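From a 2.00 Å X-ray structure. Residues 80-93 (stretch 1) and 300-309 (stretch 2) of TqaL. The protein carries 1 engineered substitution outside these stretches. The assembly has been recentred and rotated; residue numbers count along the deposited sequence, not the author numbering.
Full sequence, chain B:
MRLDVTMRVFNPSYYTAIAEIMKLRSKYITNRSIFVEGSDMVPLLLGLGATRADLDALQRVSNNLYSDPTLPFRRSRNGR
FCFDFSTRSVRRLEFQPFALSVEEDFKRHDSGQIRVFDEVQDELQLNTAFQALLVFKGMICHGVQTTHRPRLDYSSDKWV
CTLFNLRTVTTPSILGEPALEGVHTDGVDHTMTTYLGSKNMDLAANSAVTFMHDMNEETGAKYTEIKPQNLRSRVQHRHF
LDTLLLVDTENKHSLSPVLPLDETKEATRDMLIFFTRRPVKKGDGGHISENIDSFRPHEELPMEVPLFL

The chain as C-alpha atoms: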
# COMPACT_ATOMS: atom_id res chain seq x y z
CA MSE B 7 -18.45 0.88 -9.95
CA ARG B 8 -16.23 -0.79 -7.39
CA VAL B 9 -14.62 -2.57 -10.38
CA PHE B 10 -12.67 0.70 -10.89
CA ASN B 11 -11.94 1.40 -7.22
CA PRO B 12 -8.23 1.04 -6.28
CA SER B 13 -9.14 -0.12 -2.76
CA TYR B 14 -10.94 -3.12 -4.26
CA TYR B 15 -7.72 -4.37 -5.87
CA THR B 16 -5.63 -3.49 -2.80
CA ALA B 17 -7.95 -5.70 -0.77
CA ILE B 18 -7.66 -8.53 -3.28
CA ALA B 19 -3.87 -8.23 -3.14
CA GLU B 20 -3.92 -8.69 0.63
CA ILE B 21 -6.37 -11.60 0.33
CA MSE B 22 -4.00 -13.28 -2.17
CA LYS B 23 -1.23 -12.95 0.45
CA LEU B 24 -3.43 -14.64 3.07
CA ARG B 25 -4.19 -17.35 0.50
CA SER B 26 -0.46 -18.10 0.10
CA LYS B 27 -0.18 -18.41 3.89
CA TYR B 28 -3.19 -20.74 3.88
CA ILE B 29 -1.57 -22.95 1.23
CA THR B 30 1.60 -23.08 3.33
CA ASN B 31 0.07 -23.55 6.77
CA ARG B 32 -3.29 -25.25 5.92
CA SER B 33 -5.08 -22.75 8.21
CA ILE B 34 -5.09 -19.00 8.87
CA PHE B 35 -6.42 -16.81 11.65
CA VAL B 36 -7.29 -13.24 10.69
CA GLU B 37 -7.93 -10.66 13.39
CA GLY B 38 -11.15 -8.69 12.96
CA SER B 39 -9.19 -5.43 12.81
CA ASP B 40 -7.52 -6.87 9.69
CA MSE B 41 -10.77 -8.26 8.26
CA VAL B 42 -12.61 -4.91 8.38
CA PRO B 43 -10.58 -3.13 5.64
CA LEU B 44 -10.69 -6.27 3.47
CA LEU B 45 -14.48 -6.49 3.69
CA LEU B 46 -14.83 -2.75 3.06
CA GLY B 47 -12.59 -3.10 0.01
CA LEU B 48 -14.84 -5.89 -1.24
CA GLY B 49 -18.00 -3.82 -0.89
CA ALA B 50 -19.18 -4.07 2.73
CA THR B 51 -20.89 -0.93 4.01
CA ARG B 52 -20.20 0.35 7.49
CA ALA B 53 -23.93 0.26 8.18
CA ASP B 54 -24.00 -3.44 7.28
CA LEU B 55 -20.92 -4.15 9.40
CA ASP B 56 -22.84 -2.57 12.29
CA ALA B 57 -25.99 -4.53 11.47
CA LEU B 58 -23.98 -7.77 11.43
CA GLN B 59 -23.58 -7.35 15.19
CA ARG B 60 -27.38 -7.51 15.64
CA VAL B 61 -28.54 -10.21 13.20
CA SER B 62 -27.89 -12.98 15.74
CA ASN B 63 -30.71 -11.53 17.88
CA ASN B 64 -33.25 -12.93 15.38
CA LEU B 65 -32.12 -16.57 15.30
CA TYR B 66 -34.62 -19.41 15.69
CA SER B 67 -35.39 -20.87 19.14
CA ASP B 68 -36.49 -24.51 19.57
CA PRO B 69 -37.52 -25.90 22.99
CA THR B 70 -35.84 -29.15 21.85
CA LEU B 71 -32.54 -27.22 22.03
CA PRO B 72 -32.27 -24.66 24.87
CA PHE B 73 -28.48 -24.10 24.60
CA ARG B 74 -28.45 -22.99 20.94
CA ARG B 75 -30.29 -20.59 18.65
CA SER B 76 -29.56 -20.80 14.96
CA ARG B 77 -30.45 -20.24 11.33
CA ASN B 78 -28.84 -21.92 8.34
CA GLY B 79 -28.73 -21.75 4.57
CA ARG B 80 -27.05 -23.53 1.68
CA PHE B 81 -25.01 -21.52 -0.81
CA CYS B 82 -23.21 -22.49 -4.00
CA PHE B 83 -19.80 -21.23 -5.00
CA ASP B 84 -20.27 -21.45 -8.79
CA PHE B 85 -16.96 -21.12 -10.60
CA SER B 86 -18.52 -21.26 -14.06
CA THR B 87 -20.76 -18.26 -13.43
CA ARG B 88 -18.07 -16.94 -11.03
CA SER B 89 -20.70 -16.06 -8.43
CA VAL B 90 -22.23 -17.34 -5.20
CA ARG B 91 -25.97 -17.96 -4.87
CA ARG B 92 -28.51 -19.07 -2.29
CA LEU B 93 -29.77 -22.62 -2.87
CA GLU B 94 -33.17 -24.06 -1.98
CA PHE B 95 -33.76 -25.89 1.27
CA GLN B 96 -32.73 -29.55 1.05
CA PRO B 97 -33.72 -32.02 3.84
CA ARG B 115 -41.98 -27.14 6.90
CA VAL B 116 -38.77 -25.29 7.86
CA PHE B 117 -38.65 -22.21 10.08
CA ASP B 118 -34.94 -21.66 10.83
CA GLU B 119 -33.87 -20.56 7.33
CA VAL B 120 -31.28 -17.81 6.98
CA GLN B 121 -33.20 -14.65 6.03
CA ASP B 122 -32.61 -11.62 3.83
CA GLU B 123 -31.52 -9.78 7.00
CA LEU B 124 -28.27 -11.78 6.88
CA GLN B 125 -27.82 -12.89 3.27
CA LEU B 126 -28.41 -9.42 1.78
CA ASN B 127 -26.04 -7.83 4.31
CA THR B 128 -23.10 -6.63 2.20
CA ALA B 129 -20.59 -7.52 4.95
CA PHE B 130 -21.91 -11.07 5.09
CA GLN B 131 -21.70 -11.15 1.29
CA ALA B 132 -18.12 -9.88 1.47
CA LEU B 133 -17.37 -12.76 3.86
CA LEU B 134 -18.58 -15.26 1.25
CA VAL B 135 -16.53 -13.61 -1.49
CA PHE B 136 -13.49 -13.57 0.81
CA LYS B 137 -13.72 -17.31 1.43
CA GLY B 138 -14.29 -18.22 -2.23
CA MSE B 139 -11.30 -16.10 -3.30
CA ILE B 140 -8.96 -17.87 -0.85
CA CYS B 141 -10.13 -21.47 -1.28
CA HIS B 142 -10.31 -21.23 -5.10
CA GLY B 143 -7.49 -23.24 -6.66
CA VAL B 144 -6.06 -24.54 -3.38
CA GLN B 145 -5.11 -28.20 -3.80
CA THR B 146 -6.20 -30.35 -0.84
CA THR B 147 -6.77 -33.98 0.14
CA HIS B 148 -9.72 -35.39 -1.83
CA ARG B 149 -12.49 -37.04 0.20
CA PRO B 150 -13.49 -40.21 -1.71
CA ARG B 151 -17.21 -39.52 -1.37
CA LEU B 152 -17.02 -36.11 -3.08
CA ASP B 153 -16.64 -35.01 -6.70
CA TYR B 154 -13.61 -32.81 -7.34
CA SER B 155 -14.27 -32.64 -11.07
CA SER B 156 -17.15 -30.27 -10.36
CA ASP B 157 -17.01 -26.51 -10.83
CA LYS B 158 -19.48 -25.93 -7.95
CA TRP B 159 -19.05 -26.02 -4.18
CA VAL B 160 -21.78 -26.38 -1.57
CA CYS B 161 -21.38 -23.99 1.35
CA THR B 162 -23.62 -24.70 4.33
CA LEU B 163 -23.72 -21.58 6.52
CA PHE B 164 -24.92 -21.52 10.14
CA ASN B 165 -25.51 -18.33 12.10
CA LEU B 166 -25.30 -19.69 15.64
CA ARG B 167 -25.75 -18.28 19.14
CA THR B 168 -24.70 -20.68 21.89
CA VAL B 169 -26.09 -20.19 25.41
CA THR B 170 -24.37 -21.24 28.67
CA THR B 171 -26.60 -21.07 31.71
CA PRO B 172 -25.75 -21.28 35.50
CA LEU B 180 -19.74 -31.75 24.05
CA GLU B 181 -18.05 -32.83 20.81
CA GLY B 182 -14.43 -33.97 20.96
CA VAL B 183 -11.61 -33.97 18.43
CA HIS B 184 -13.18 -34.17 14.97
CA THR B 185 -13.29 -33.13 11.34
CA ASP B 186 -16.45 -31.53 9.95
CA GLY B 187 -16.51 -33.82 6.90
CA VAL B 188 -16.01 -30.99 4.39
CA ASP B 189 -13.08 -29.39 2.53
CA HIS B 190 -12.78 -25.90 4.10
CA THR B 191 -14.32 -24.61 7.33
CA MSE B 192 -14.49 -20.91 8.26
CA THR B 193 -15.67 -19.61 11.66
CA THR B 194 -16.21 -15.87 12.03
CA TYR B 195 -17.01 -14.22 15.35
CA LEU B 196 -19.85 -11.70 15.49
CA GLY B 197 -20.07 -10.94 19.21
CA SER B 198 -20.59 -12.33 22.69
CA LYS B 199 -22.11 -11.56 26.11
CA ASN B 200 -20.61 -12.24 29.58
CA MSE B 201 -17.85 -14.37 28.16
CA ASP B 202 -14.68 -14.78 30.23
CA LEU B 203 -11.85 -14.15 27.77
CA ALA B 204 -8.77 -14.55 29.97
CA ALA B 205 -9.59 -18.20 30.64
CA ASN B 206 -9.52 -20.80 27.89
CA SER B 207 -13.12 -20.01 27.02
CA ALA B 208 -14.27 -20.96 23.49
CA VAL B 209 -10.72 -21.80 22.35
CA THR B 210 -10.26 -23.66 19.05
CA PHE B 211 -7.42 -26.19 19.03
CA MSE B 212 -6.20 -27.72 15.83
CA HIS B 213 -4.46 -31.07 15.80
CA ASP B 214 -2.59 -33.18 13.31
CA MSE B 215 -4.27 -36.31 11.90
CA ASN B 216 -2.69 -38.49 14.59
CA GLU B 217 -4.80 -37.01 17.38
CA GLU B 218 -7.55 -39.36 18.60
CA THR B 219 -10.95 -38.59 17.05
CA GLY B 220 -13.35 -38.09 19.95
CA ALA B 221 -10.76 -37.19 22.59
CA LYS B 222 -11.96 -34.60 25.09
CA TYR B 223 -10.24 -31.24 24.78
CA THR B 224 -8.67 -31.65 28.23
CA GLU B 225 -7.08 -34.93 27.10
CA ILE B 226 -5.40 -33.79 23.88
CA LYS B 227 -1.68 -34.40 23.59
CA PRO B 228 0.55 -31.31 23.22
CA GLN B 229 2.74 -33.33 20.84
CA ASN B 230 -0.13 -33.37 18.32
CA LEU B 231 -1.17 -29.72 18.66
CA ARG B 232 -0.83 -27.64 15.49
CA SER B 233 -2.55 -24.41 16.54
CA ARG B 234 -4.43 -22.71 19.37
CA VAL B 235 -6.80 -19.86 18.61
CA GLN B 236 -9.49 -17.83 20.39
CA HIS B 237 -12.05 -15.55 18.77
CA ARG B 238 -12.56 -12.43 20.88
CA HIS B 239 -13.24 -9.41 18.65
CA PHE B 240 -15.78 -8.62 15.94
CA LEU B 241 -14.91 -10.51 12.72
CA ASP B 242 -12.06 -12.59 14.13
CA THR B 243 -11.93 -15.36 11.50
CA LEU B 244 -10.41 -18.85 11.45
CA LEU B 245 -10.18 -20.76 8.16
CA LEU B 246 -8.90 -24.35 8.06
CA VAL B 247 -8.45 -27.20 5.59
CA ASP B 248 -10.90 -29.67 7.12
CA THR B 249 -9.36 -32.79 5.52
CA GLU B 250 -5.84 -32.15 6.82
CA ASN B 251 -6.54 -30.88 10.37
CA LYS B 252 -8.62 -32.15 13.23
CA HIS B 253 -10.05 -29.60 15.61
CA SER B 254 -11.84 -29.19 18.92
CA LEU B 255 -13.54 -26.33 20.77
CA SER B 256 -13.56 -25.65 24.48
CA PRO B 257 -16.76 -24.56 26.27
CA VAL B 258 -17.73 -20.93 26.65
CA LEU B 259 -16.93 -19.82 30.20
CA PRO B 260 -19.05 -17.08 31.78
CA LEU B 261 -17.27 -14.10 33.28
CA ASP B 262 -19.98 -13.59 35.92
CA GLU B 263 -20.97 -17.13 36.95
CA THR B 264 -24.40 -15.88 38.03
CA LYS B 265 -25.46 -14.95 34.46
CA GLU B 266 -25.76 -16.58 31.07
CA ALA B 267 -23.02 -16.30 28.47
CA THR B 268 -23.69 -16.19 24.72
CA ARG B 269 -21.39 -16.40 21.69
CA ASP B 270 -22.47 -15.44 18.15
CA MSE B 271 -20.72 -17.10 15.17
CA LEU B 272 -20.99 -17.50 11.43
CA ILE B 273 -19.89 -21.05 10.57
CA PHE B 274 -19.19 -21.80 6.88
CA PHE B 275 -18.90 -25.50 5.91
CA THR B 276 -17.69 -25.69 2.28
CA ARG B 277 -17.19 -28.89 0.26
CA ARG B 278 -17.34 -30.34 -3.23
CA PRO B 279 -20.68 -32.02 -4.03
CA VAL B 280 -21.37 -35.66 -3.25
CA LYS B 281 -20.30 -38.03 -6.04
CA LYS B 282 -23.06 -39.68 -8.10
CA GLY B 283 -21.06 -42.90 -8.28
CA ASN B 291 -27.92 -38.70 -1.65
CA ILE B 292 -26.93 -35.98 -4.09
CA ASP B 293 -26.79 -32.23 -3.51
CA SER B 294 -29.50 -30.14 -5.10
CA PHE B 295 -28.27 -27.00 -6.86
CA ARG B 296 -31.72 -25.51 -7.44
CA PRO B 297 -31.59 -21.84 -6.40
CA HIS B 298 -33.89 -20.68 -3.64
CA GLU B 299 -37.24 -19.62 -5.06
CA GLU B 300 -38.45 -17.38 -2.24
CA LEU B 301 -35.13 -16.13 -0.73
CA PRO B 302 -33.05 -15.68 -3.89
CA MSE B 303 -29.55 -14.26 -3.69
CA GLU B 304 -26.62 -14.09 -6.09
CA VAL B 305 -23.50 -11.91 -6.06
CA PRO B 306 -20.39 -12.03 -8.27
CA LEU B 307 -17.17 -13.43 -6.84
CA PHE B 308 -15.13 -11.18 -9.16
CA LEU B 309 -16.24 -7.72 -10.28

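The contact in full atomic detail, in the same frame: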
# COMPACT_ATOMS: atom_id res chain seq x y z
N ARG B 80 -27.99 -22.94 2.61
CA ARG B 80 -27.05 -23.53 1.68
C ARG B 80 -26.75 -22.52 0.59
O ARG B 80 -27.66 -21.91 0.03
CB ARG B 80 -27.60 -24.81 1.04
CG ARG B 80 -27.78 -25.99 1.99
CD ARG B 80 -28.63 -27.08 1.33
NE ARG B 80 -27.97 -27.66 0.18
CZ ARG B 80 -28.40 -27.61 -1.08
NH1 ARG B 80 -29.54 -27.02 -1.41
NH2 ARG B 80 -27.66 -28.18 -2.01
N PHE B 81 -25.46 -22.36 0.29
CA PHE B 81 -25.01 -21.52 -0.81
C PHE B 81 -24.16 -22.35 -1.75
O PHE B 81 -23.66 -23.42 -1.38
CB PHE B 81 -24.22 -20.31 -0.31
CG PHE B 81 -25.00 -19.41 0.60
CD1 PHE B 81 -25.08 -19.68 1.95
CD2 PHE B 81 -25.66 -18.30 0.10
CE1 PHE B 81 -25.81 -18.86 2.80
CE2 PHE B 81 -26.40 -17.47 0.94
CZ PHE B 81 -26.47 -17.75 2.29
N CYS B 82 -24.03 -21.86 -2.97
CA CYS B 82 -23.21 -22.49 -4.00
C CYS B 82 -22.14 -21.51 -4.45
O CYS B 82 -22.45 -20.40 -4.88
CB CYS B 82 -24.07 -22.91 -5.20
SG CYS B 82 -23.08 -23.49 -6.60
N PHE B 83 -20.88 -21.91 -4.30
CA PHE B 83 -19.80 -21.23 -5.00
C PHE B 83 -19.75 -21.80 -6.42
O PHE B 83 -19.38 -22.96 -6.61
CB PHE B 83 -18.47 -21.42 -4.27
CG PHE B 83 -18.34 -20.61 -2.99
CD1 PHE B 83 -18.21 -19.24 -3.03
CD2 PHE B 83 -18.32 -21.25 -1.76
CE1 PHE B 83 -18.05 -18.51 -1.86
CE2 PHE B 83 -18.17 -20.52 -0.59
CZ PHE B 83 -18.04 -19.15 -0.64
N ASP B 84 -20.17 -21.01 -7.40
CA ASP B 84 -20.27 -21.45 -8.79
C ASP B 84 -19.11 -20.83 -9.57
O ASP B 84 -19.11 -19.62 -9.83
CB ASP B 84 -21.61 -21.04 -9.39
CG ASP B 84 -21.88 -21.68 -10.74
OD1 ASP B 84 -20.91 -21.98 -11.46
OD2 ASP B 84 -23.07 -21.90 -11.07
N PHE B 85 -18.14 -21.65 -9.94
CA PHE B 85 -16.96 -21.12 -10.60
C PHE B 85 -17.06 -21.13 -12.12
O PHE B 85 -16.10 -20.78 -12.79
CB PHE B 85 -15.72 -21.86 -10.11
CG PHE B 85 -15.24 -21.37 -8.78
CD1 PHE B 85 -14.65 -20.13 -8.66
CD2 PHE B 85 -15.44 -22.12 -7.63
CE1 PHE B 85 -14.23 -19.66 -7.44
CE2 PHE B 85 -15.03 -21.65 -6.40
CZ PHE B 85 -14.42 -20.42 -6.30
N SER B 86 -18.22 -21.51 -12.66
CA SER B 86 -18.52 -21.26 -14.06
C SER B 86 -19.17 -19.90 -14.25
O SER B 86 -18.75 -19.12 -15.11
CB SER B 86 -19.45 -22.35 -14.62
OG SER B 86 -18.92 -23.63 -14.36
N THR B 87 -20.18 -19.59 -13.44
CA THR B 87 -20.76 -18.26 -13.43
C THR B 87 -19.94 -17.28 -12.60
O THR B 87 -20.23 -16.09 -12.62
CB THR B 87 -22.19 -18.31 -12.89
OG1 THR B 87 -22.17 -18.65 -11.50
CG2 THR B 87 -23.01 -19.35 -13.66
N ARG B 88 -18.92 -17.76 -11.89
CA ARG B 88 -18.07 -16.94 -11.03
C ARG B 88 -18.92 -16.07 -10.09
O ARG B 88 -18.77 -14.85 -10.02
CB ARG B 88 -17.11 -16.09 -11.86
CG ARG B 88 -15.86 -16.85 -12.24
CD ARG B 88 -15.24 -16.31 -13.52
NE ARG B 88 -14.47 -15.10 -13.29
CZ ARG B 88 -13.17 -15.08 -13.01
NH1 ARG B 88 -12.48 -16.21 -12.89
NH2 ARG B 88 -12.55 -13.92 -12.83
N SER B 89 -19.81 -16.73 -9.36
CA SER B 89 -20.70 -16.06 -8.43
C SER B 89 -21.03 -17.02 -7.29
O SER B 89 -20.65 -18.19 -7.31
CB SER B 89 -21.98 -15.61 -9.14
OG SER B 89 -22.63 -16.71 -9.75
N VAL B 90 -21.72 -16.51 -6.28
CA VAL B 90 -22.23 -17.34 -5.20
C VAL B 90 -23.71 -17.05 -5.06
O VAL B 90 -24.13 -15.89 -5.19
CB VAL B 90 -21.46 -17.10 -3.88
CG1 VAL B 90 -21.47 -15.65 -3.52
CG2 VAL B 90 -22.05 -17.92 -2.75
N ARG B 91 -24.52 -18.09 -4.85
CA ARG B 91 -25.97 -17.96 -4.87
C ARG B 91 -26.58 -18.77 -3.74
O ARG B 91 -26.02 -19.76 -3.29
CB ARG B 91 -26.56 -18.41 -6.22
CG ARG B 91 -26.77 -19.92 -6.37
CD ARG B 91 -27.34 -20.29 -7.75
NE ARG B 91 -26.58 -19.61 -8.80
CZ ARG B 91 -25.61 -20.18 -9.50
NH1 ARG B 91 -25.30 -21.46 -9.30
NH2 ARG B 91 -24.96 -19.48 -10.41
N ARG B 92 -27.76 -18.33 -3.29
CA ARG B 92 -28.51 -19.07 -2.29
C ARG B 92 -29.22 -20.24 -2.97
O ARG B 92 -29.87 -20.06 -4.00
CB ARG B 92 -29.53 -18.16 -1.61
CG ARG B 92 -30.42 -18.85 -0.59
CD ARG B 92 -29.63 -19.21 0.64
NE ARG B 92 -30.45 -19.81 1.68
CZ ARG B 92 -31.13 -19.11 2.58
NH1 ARG B 92 -31.08 -17.78 2.58
NH2 ARG B 92 -31.87 -19.73 3.49
N LEU B 93 -29.10 -21.42 -2.38
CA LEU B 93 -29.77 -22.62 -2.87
C LEU B 93 -31.03 -22.89 -2.06
O LEU B 93 -31.17 -22.44 -0.92
CB LEU B 93 -28.86 -23.83 -2.80
CG LEU B 93 -27.52 -23.75 -3.52
CD1 LEU B 93 -26.73 -25.01 -3.23
CD2 LEU B 93 -27.75 -23.59 -5.00
N GLU B 300 -37.85 -18.48 -2.98
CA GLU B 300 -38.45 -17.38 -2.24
C GLU B 300 -37.42 -16.48 -1.55
O GLU B 300 -37.74 -15.32 -1.26
CB GLU B 300 -39.44 -17.93 -1.20
CG GLU B 300 -40.19 -16.85 -0.43
CD GLU B 300 -40.25 -17.13 1.07
OE1 GLU B 300 -41.02 -18.03 1.49
OE2 GLU B 300 -39.54 -16.44 1.83
N LEU B 301 -36.20 -16.95 -1.32
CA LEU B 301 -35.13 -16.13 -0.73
C LEU B 301 -33.93 -16.07 -1.68
O LEU B 301 -32.80 -16.40 -1.30
CB LEU B 301 -34.72 -16.69 0.63
CG LEU B 301 -35.77 -16.61 1.74
CD1 LEU B 301 -35.42 -17.56 2.89
CD2 LEU B 301 -35.90 -15.19 2.24
N PRO B 302 -34.14 -15.63 -2.92
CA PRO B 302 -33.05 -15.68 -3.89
C PRO B 302 -31.94 -14.73 -3.50
O PRO B 302 -32.15 -13.74 -2.80
CB PRO B 302 -33.73 -15.24 -5.19
CG PRO B 302 -34.78 -14.28 -4.71
CD PRO B 302 -35.30 -14.89 -3.44
N MSE B 303 -30.73 -15.06 -3.96
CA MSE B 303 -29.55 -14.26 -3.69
C MSE B 303 -28.42 -14.71 -4.60
O MSE B 303 -28.17 -15.91 -4.75
CB MSE B 303 -29.16 -14.37 -2.21
CG MSE B 303 -28.09 -13.40 -1.78
SE MSE B 303 -26.30 -14.20 -1.87
CE MSE B 303 -25.86 -13.92 -0.13
N GLU B 304 -27.77 -13.76 -5.26
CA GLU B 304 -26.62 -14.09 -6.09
C GLU B 304 -25.74 -12.86 -6.22
O GLU B 304 -26.24 -11.79 -6.56
CB GLU B 304 -27.05 -14.60 -7.47
CG GLU B 304 -25.88 -14.94 -8.38
CD GLU B 304 -26.18 -16.07 -9.35
OE1 GLU B 304 -27.24 -16.72 -9.22
OE2 GLU B 304 -25.35 -16.30 -10.24
N VAL B 305 -24.45 -13.02 -5.93
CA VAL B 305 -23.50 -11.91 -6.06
C VAL B 305 -22.28 -12.43 -6.80
O VAL B 305 -21.92 -13.60 -6.66
CB VAL B 305 -23.10 -11.32 -4.69
CG1 VAL B 305 -24.32 -10.79 -3.95
CG2 VAL B 305 -22.35 -12.32 -3.84
N PRO B 306 -21.62 -11.59 -7.59
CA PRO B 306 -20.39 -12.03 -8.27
C PRO B 306 -19.26 -12.26 -7.28
O PRO B 306 -19.16 -11.59 -6.26
CB PRO B 306 -20.08 -10.88 -9.22
CG PRO B 306 -20.79 -9.69 -8.65
CD PRO B 306 -22.03 -10.24 -8.00
N LEU B 307 -18.40 -13.23 -7.60
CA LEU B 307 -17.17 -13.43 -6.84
C LEU B 307 -16.09 -12.46 -7.29
O LEU B 307 -15.24 -12.07 -6.48
CB LEU B 307 -16.65 -14.85 -7.00
CG LEU B 307 -17.43 -15.96 -6.31
CD1 LEU B 307 -16.96 -17.31 -6.81
CD2 LEU B 307 -17.24 -15.84 -4.81
N PHE B 308 -16.11 -12.08 -8.56
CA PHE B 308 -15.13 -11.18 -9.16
C PHE B 308 -15.88 -10.12 -9.94
O PHE B 308 -16.76 -10.45 -10.75
CB PHE B 308 -14.16 -11.94 -10.06
CG PHE B 308 -13.53 -13.16 -9.41
CD1 PHE B 308 -14.14 -14.41 -9.50
CD2 PHE B 308 -12.31 -13.06 -8.74
CE1 PHE B 308 -13.55 -15.54 -8.91
CE2 PHE B 308 -11.72 -14.18 -8.15
CZ PHE B 308 -12.34 -15.41 -8.23
N LEU B 309 -15.56 -8.87 -9.68
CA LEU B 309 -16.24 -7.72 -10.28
C LEU B 309 -15.72 -7.44 -11.69
O LEU B 309 -16.35 -6.70 -12.45
CB LEU B 309 -16.04 -6.49 -9.40
CG LEU B 309 -17.13 -6.15 -8.38
CD1 LEU B 309 -17.60 -7.39 -7.63
CD2 LEU B 309 -16.64 -5.07 -7.41
OXT LEU B 309 -14.66 -7.92 -12.11
O HOH W 1 -30.60 -17.73 -5.32

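The most unusual feature is a polar cluster built around Glu304. Its carboxylate is held by two residues of one neighbouring strand. Ser89 OG donates to Glu304 OE2 at 2.8 Å. Arg91 forms a salt bridge to the same group, with Arg91 NE to Glu304 OE1 at 3.0 Å and Arg91 NH2 to Glu304 OE2 at 3.2 Å. The guanidinium also bridges to Asp84, with Arg91 NH1 to Asp84 OD2 at 2.9 Å. One arginine thus balances two acids. Thr87 OG1 donates to Ser89 OG at 2.7 Å, so the two hydroxyls form a relay that ends on Glu304.

The strand holding Ser89, Val90 and Arg91 runs antiparallel to the one holding Glu304, Val305 and Pro306. Val90 and Val305 form the hydrogen-bonded pair: Val90 N to Val305 O is 2.9 Å and Val305 N to Val90 O is 3.0 Å. Leu307 N to Arg88 O and Arg92 N to Met303 O, both 2.9 Å, extend the ladder beyond this pair. Water 1 joins the backbones near Met303: it donates to Arg92 O at 2.8 Å and accepts from Met303 N at 3.0 Å.

Arg91 and Glu304 share one sheet face, which lets their charges meet. Val90 and Val305 share the other, where Val90 CG1 lies 3.5 Å from Val305 CG2. Apolar contacts continue along the stretches. Leu307 is the residue most covered by the other stretch. Leu307 CD1 lies 3.7 Å from Phe85 CE1, and Leu307 CD2 meets the edge of the Phe83 ring, 4.0 Å from Phe83 CD1. Phe81 CE2 lies 3.7 Å from CE of selenomethionine Met303.

Near the C-terminus, the Arg88 guanidinium stacks flat on Phe308. Arg88 CZ is 4.3 Å from the centroid of the Phe308 ring, an off-centre cation-pi contact. The cation thus lies against the ring's pi electrons.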